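Local coordinates for protein importin subunit beta-1 (Saccharomyces cerevisiae, PDB 5OWU) that carries proteins into the nucleus by pairing with importin alpha, the adaptor that recognises the classical nuclear localization signal of the cargo, at residues T102-I107 / K137-N142; T64-L69 / I119-D124; C362-L367 / K402-Y407. All coordinates share one frame; numbering follows the deposited sequence.

Interaction 1 (T102-I107 / K137-N142)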
# COMPACT_ATOMS: atom_id res chain seq x y z
N THR A 102 -4.41 -39.81 0.94
CA THR A 102 -4.76 -40.54 2.15
C THR A 102 -4.86 -39.61 3.34
O THR A 102 -5.83 -39.66 4.11
CB THR A 102 -3.73 -41.64 2.42
OG1 THR A 102 -3.82 -42.65 1.40
CG2 THR A 102 -3.95 -42.28 3.80
N ALA A 103 -3.88 -38.72 3.49
CA ALA A 103 -3.91 -37.80 4.62
C ALA A 103 -5.05 -36.79 4.51
O ALA A 103 -5.56 -36.31 5.53
CB ALA A 103 -2.56 -37.08 4.73
N LEU A 104 -5.48 -36.47 3.28
CA LEU A 104 -6.52 -35.46 3.10
C LEU A 104 -7.80 -35.83 3.84
O LEU A 104 -8.49 -34.95 4.38
CB LEU A 104 -6.81 -35.26 1.62
CG LEU A 104 -7.83 -34.16 1.32
CD1 LEU A 104 -7.25 -32.79 1.63
CD2 LEU A 104 -8.29 -34.24 -0.12
N VAL A 105 -8.12 -37.12 3.89
CA VAL A 105 -9.35 -37.58 4.52
C VAL A 105 -9.11 -38.02 5.97
O VAL A 105 -9.92 -38.74 6.54
CB VAL A 105 -10.02 -38.70 3.70
CG1 VAL A 105 -10.34 -38.20 2.30
CG2 VAL A 105 -9.14 -39.95 3.63
N SER A 106 -7.99 -37.60 6.56
CA SER A 106 -7.71 -37.92 7.95
C SER A 106 -8.76 -37.30 8.87
O SER A 106 -9.20 -36.17 8.67
CB SER A 106 -6.32 -37.39 8.32
OG SER A 106 -6.14 -37.39 9.73
N ILE A 107 -9.11 -38.05 9.92
CA ILE A 107 -10.03 -37.54 10.93
C ILE A 107 -9.42 -36.41 11.75
O ILE A 107 -10.15 -35.71 12.46
CB ILE A 107 -10.48 -38.71 11.84
CG1 ILE A 107 -11.70 -38.31 12.66
CG2 ILE A 107 -9.33 -39.17 12.74
CD1 ILE A 107 -12.41 -39.50 13.27
N LYS A 137 -11.51 -35.35 -10.73
CA LYS A 137 -12.57 -36.32 -10.53
C LYS A 137 -12.71 -36.66 -9.05
O LYS A 137 -13.84 -36.75 -8.53
CB LYS A 137 -12.28 -37.58 -11.36
CG LYS A 137 -13.47 -38.50 -11.57
CD LYS A 137 -13.47 -39.65 -10.58
CE LYS A 137 -14.43 -40.75 -11.01
NZ LYS A 137 -15.83 -40.26 -11.11
N ILE A 138 -11.59 -36.81 -8.34
CA ILE A 138 -11.66 -37.09 -6.91
C ILE A 138 -12.30 -35.91 -6.17
O ILE A 138 -13.10 -36.11 -5.25
CB ILE A 138 -10.27 -37.43 -6.34
CG1 ILE A 138 -9.79 -38.78 -6.87
CG2 ILE A 138 -10.31 -37.46 -4.82
CD1 ILE A 138 -8.34 -39.16 -6.48
N MET A 139 -11.96 -34.68 -6.55
CA MET A 139 -12.50 -33.52 -5.87
C MET A 139 -14.00 -33.40 -6.11
O MET A 139 -14.77 -33.16 -5.17
CB MET A 139 -11.79 -32.24 -6.32
CG MET A 139 -10.30 -32.13 -5.94
SD MET A 139 -9.94 -31.99 -4.17
CE MET A 139 -9.58 -33.69 -3.76
N VAL A 140 -14.45 -33.58 -7.36
CA VAL A 140 -15.87 -33.51 -7.65
C VAL A 140 -16.62 -34.58 -6.88
O VAL A 140 -17.67 -34.32 -6.27
CB VAL A 140 -16.11 -33.62 -9.17
CG1 VAL A 140 -17.61 -33.80 -9.48
CG2 VAL A 140 -15.57 -32.39 -9.87
N ASP A 141 -16.10 -35.81 -6.88
CA ASP A 141 -16.77 -36.87 -6.12
C ASP A 141 -16.75 -36.58 -4.62
O ASP A 141 -17.71 -36.90 -3.92
CB ASP A 141 -16.13 -38.22 -6.42
CG ASP A 141 -16.38 -38.69 -7.84
OD1 ASP A 141 -17.34 -38.20 -8.47
OD2 ASP A 141 -15.62 -39.55 -8.32
N ASN A 142 -15.68 -35.94 -4.12
CA ASN A 142 -15.49 -35.74 -2.68
C ASN A 142 -16.43 -34.69 -2.09
O ASN A 142 -16.67 -34.71 -0.88
CB ASN A 142 -14.05 -35.32 -2.39
CG ASN A 142 -13.12 -36.51 -2.24
OD1 ASN A 142 -13.49 -37.63 -2.57
ND2 ASN A 142 -11.92 -36.26 -1.74
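Leu-104 sets one methyl of its fork, CD2, against the terminal methyl of Met-139, with 3.9 Å between CD2 and Met-139 CE. That pair is the whole of the close apolar contact here, and the two side chains arrive by different routes. The CA–CB bond of Leu-104 already aims at the other helix, and with CG opposite the backbone N (chi1 -177°) the fork carries on across the gap. Met-139 starts out beside the gap; its chain then folds at chi2 (-67°) and again at chi3, and this swings CE round to the leucine. Asn-142, one turn further along the same helix, brings its amide nitrogen to the margin of the same methyl: Leu-104 CD2 and Asn-142 ND2 are 4.5 Å apart, a loose contact. The nitrogen has its polar partner elsewhere, in Ser-155 OG, so Ser-155 of helix 149-165 holds the amide where ND2 borders the leucine methyl. These are neighbouring HEAT repeats of the solenoid: helix 90-104 belongs to HEAT 3, helix 133-142 to HEAT 4, and the methyl pair bridges the seam between them. Helix 149-165 of HEAT 4 also packs here, placing Ala-154 and Ser-155 on Leu-104 and Val-151 on both Val-105 and Asn-142. After Leu-104, Ser-106 N bonds to Ala-103 O at 2.9 Å. On helix 133-142, Lys-137 NZ forms a salt bridge with Asp-141 OD2 at 2.9 Å, one turn on, using the carboxylate lone pair on the side of the other oxygen.

Interaction 2 (T64-L69 / I119-D124)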
# COMPACT_ATOMS: atom_id res chain seq x y z
N THR A 64 6.96 -28.76 4.91
CA THR A 64 8.31 -28.58 4.38
C THR A 64 8.36 -29.02 2.92
O THR A 64 8.89 -28.30 2.05
CB THR A 64 9.33 -29.36 5.21
OG1 THR A 64 9.23 -28.98 6.59
CG2 THR A 64 10.75 -29.08 4.73
N LEU A 65 7.79 -30.19 2.61
CA LEU A 65 7.72 -30.57 1.21
C LEU A 65 6.95 -29.53 0.39
O LEU A 65 7.39 -29.14 -0.70
CB LEU A 65 7.11 -31.96 1.07
CG LEU A 65 6.99 -32.47 -0.37
CD1 LEU A 65 8.34 -32.39 -1.13
CD2 LEU A 65 6.47 -33.88 -0.35
N LYS A 66 5.82 -29.05 0.92
CA LYS A 66 5.06 -28.02 0.20
C LYS A 66 5.93 -26.82 -0.11
O LYS A 66 5.87 -26.26 -1.21
CB LYS A 66 3.84 -27.57 1.02
CG LYS A 66 3.15 -26.29 0.51
CD LYS A 66 2.25 -25.69 1.55
CE LYS A 66 3.04 -24.87 2.56
NZ LYS A 66 3.09 -23.42 2.20
N ASN A 67 6.72 -26.39 0.87
CA ASN A 67 7.59 -25.24 0.67
C ASN A 67 8.76 -25.54 -0.25
O ASN A 67 9.46 -24.60 -0.64
CB ASN A 67 8.10 -24.74 2.02
CG ASN A 67 7.03 -24.01 2.81
OD1 ASN A 67 6.10 -23.44 2.24
ND2 ASN A 67 7.17 -24.02 4.13
N GLU A 68 8.99 -26.80 -0.61
CA GLU A 68 9.93 -27.11 -1.69
C GLU A 68 9.25 -27.27 -3.04
O GLU A 68 9.90 -27.66 -4.02
CB GLU A 68 10.71 -28.39 -1.36
CG GLU A 68 11.58 -28.29 -0.11
CD GLU A 68 12.63 -27.20 -0.21
OE1 GLU A 68 13.17 -27.00 -1.32
OE2 GLU A 68 12.92 -26.54 0.81
N LEU A 69 7.96 -26.97 -3.13
CA LEU A 69 7.19 -27.16 -4.36
C LEU A 69 6.56 -25.89 -4.89
O LEU A 69 6.38 -25.77 -6.11
CB LEU A 69 6.09 -28.21 -4.13
CG LEU A 69 6.56 -29.65 -3.91
CD1 LEU A 69 5.39 -30.56 -3.56
CD2 LEU A 69 7.29 -30.18 -5.13
N ILE A 119 -1.29 -31.15 -1.48
CA ILE A 119 -2.03 -31.45 -2.70
C ILE A 119 -2.11 -30.21 -3.58
O ILE A 119 -1.89 -30.28 -4.79
CB ILE A 119 -3.43 -32.00 -2.36
CG1 ILE A 119 -3.31 -33.40 -1.77
CG2 ILE A 119 -4.33 -32.01 -3.60
CD1 ILE A 119 -4.57 -33.88 -1.08
N ALA A 120 -2.41 -29.06 -2.98
CA ALA A 120 -2.51 -27.83 -3.75
C ALA A 120 -1.20 -27.52 -4.47
O ALA A 120 -1.21 -27.11 -5.63
CB ALA A 120 -2.90 -26.66 -2.84
N ALA A 121 -0.06 -27.68 -3.78
CA ALA A 121 1.23 -27.38 -4.40
C ALA A 121 1.51 -28.30 -5.59
O ALA A 121 1.92 -27.86 -6.68
CB ALA A 121 2.34 -27.51 -3.36
N ILE A 122 1.29 -29.61 -5.40
CA ILE A 122 1.53 -30.55 -6.49
C ILE A 122 0.61 -30.24 -7.66
O ILE A 122 1.03 -30.20 -8.81
CB ILE A 122 1.37 -31.99 -5.99
CG1 ILE A 122 2.44 -32.33 -4.95
CG2 ILE A 122 1.45 -32.98 -7.16
CD1 ILE A 122 2.13 -33.56 -4.12
N ALA A 123 -0.68 -30.02 -7.37
CA ALA A 123 -1.64 -29.70 -8.41
C ALA A 123 -1.23 -28.45 -9.17
O ALA A 123 -1.35 -28.39 -10.39
CB ALA A 123 -3.04 -29.51 -7.81
N ASP A 124 -0.77 -27.43 -8.45
CA ASP A 124 -0.33 -26.21 -9.10
C ASP A 124 0.81 -26.48 -10.06
O ASP A 124 0.97 -25.77 -11.06
CB ASP A 124 0.09 -25.17 -8.07
CG ASP A 124 -1.10 -24.44 -7.45
OD1 ASP A 124 -2.21 -24.57 -7.99
OD2 ASP A 124 -0.92 -23.75 -6.43
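Ala-121 is the first residue of 119-124 to meet the other segment, and its methyl is directed toward 64-69. Two groups share that methyl: Leu-69 CB lies 3.9 Å from Ala-121 CB, and Lys-66 CG is at 4.1 Å from the same Ala-121 CB. With so small a side chain in between, the backbones come close, the CA atoms of Leu-69 and Ala-121 being 6.0 Å apart. Lys-66 offers only the root of its chain; bends at chi3 and chi4 turn the ammonium away to Asn-67 OD1, 3.0 Å from Lys-66 NZ, with the donor tilted 32° from the carbonyl plane. Next comes Ile-122, whose CG1 meets Leu-69 CD1 at 3.7 Å as the two chains pass aslant. The leucine gets there by keeping CG beside its backbone N (chi1 -69°) and running on extended to CD1. Lys-66 closes HEAT 2, and Leu-69 in the chain that follows packs on helix 109-126 of HEAT 3, where Leu-118 and Ile-125 also touch it, while Trp-132 borders Ile-122. Further along, Ala-123 and Asp-124 rest on Met-162 of helix 149-165, and Asp-124 also touches Ser-165 of that helix.

Interaction 3 (C362-L367 / K402-Y407)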
# COMPACT_ATOMS: atom_id res chain seq x y z
N CYS A 362 -20.17 10.56 -7.29
CA CYS A 362 -21.45 11.06 -7.77
C CYS A 362 -21.62 12.57 -7.61
O CYS A 362 -22.65 13.10 -8.04
CB CYS A 362 -22.59 10.35 -7.04
SG CYS A 362 -22.54 8.56 -7.22
N GLY A 363 -20.67 13.26 -7.00
CA GLY A 363 -20.70 14.72 -6.99
C GLY A 363 -21.99 15.28 -6.42
O GLY A 363 -22.49 14.84 -5.38
N ASN A 364 -22.53 16.28 -7.12
CA ASN A 364 -23.70 17.01 -6.64
C ASN A 364 -24.89 16.11 -6.34
O ASN A 364 -25.77 16.50 -5.56
CB ASN A 364 -24.12 18.08 -7.66
CG ASN A 364 -23.11 19.19 -7.80
OD1 ASN A 364 -22.19 19.33 -6.99
ND2 ASN A 364 -23.27 20.01 -8.84
N HIS A 365 -24.97 14.92 -6.92
CA HIS A 365 -26.13 14.07 -6.66
C HIS A 365 -26.20 13.62 -5.20
O HIS A 365 -27.27 13.17 -4.76
CB HIS A 365 -26.12 12.85 -7.57
CG HIS A 365 -26.50 13.15 -8.99
ND1 HIS A 365 -25.62 13.69 -9.90
CD2 HIS A 365 -27.67 12.97 -9.65
CE1 HIS A 365 -26.22 13.84 -11.06
NE2 HIS A 365 -27.47 13.41 -10.94
N ILE A 366 -25.11 13.72 -4.44
CA ILE A 366 -25.14 13.29 -3.04
C ILE A 366 -25.77 14.34 -2.12
O ILE A 366 -26.16 14.01 -0.99
CB ILE A 366 -23.72 12.95 -2.54
CG1 ILE A 366 -23.76 12.11 -1.26
CG2 ILE A 366 -22.89 14.22 -2.25
CD1 ILE A 366 -24.35 10.75 -1.43
N LEU A 367 -25.91 15.58 -2.59
CA LEU A 367 -26.16 16.71 -1.69
C LEU A 367 -27.53 16.62 -1.01
O LEU A 367 -27.63 16.77 0.21
CB LEU A 367 -26.03 18.02 -2.47
CG LEU A 367 -24.64 18.40 -3.02
CD1 LEU A 367 -24.74 19.49 -4.08
CD2 LEU A 367 -23.74 18.85 -1.90
N LYS A 402 -17.74 23.39 -6.76
CA LYS A 402 -17.35 24.47 -5.87
C LYS A 402 -18.54 25.34 -5.48
O LYS A 402 -18.64 25.78 -4.33
CB LYS A 402 -16.27 25.32 -6.55
CG LYS A 402 -15.68 26.42 -5.69
CD LYS A 402 -14.53 27.12 -6.40
CE LYS A 402 -13.92 28.22 -5.54
NZ LYS A 402 -12.67 28.79 -6.12
N VAL A 403 -19.45 25.60 -6.41
CA VAL A 403 -20.60 26.46 -6.14
C VAL A 403 -21.44 25.89 -5.00
O VAL A 403 -21.73 26.57 -4.02
CB VAL A 403 -21.43 26.66 -7.42
CG1 VAL A 403 -22.78 27.29 -7.12
CG2 VAL A 403 -20.67 27.55 -8.38
N GLN A 404 -21.80 24.61 -5.11
CA GLN A 404 -22.64 23.97 -4.09
C GLN A 404 -21.92 23.92 -2.75
O GLN A 404 -22.48 24.31 -1.71
CB GLN A 404 -23.01 22.55 -4.55
CG GLN A 404 -23.74 22.48 -5.89
CD GLN A 404 -25.19 22.92 -5.81
OE1 GLN A 404 -25.83 22.82 -4.75
NE2 GLN A 404 -25.73 23.41 -6.92
N ARG A 405 -20.69 23.40 -2.74
CA ARG A 405 -19.95 23.30 -1.48
C ARG A 405 -19.83 24.66 -0.81
O ARG A 405 -20.12 24.80 0.38
CB ARG A 405 -18.57 22.68 -1.74
CG ARG A 405 -18.57 21.16 -1.79
CD ARG A 405 -17.20 20.60 -2.14
NE ARG A 405 -16.70 21.16 -3.39
CZ ARG A 405 -15.47 20.98 -3.85
NH1 ARG A 405 -14.60 20.25 -3.17
NH2 ARG A 405 -15.11 21.53 -5.01
N THR A 406 -19.40 25.67 -1.56
CA THR A 406 -19.23 27.00 -0.98
C THR A 406 -20.54 27.51 -0.39
O THR A 406 -20.55 28.09 0.71
CB THR A 406 -18.71 27.97 -2.06
OG1 THR A 406 -17.45 27.50 -2.55
CG2 THR A 406 -18.55 29.38 -1.49
N TYR A 407 -21.64 27.30 -1.11
CA TYR A 407 -22.94 27.75 -0.61
C TYR A 407 -23.27 27.08 0.72
O TYR A 407 -23.62 27.75 1.70
CB TYR A 407 -24.03 27.48 -1.65
CG TYR A 407 -25.39 27.94 -1.17
CD1 TYR A 407 -25.77 29.27 -1.28
CD2 TYR A 407 -26.27 27.05 -0.57
CE1 TYR A 407 -27.01 29.70 -0.83
CE2 TYR A 407 -27.52 27.47 -0.11
CZ TYR A 407 -27.88 28.80 -0.25
OH TYR A 407 -29.12 29.23 0.21
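Lys-402 O takes two bonds in the first turn of the helix that presents Gln-404 to Asn-364 and Leu-367: Thr-406 OG1 donates to Lys-402 O at 2.7 Å, and Thr-406 N reaches Lys-402 O at 2.9 Å from the opposite face of the carbonyl. The hydroxyl stands 34° out of that plane. Gln-404 does the touching across the gap. Its chain bends at chi2 (-75°) and curls around one methyl of Leu-367, so that Leu-367 CD1 is 3.5 Å from Gln-404 CB and Leu-367 CD1 also meets Gln-404 OE1 at 3.6 Å. Asn-364 comes in across this chain at about a right angle. Its amide packs against the glutamine methylene, with Asn-364 OD1 3.7 Å from Gln-404 CG, and the two amide planes are turned 58° apart. What ties the two sides by polar bonds is Asp-401, just ahead of the helix: one carboxylate oxygen receives Asn-364 ND2, the other Gln-404 N. Asn-364 itself sits in a short 3-10 turn, which leads directly into Leu-367. That turn joins helix 347-362 of HEAT 8 to helix 367-377 of HEAT 9, and the contact packs it on the opening turn of helix 402-418 in HEAT 10, with Pro-400 filling in beside Asn-364 and Leu-367.

Overall arrangement
Interactions 1 and 2 lie near the N-terminal end of the solenoid, their centres about 17 Å apart, and meet directly where Leu-104 CB touches Ile-119 CD1 at 3.8 Å. Helix 109-126 follows helix 90-104 and precedes helix 133-142, and the segments alternate along the chain: 64-69, 102-107, 119-124, 137-142. Together they join the end of HEAT 2 and the residues after it to HEAT 3, and HEAT 3 to HEAT 4. Interaction 3 comes later, among HEAT 8, 9 and 10; its centre is about 58 Å from that of interaction 1 and 55 Å from that of interaction 2. Contacts of this kind between successive repeats are part of what holds the curved superhelix together.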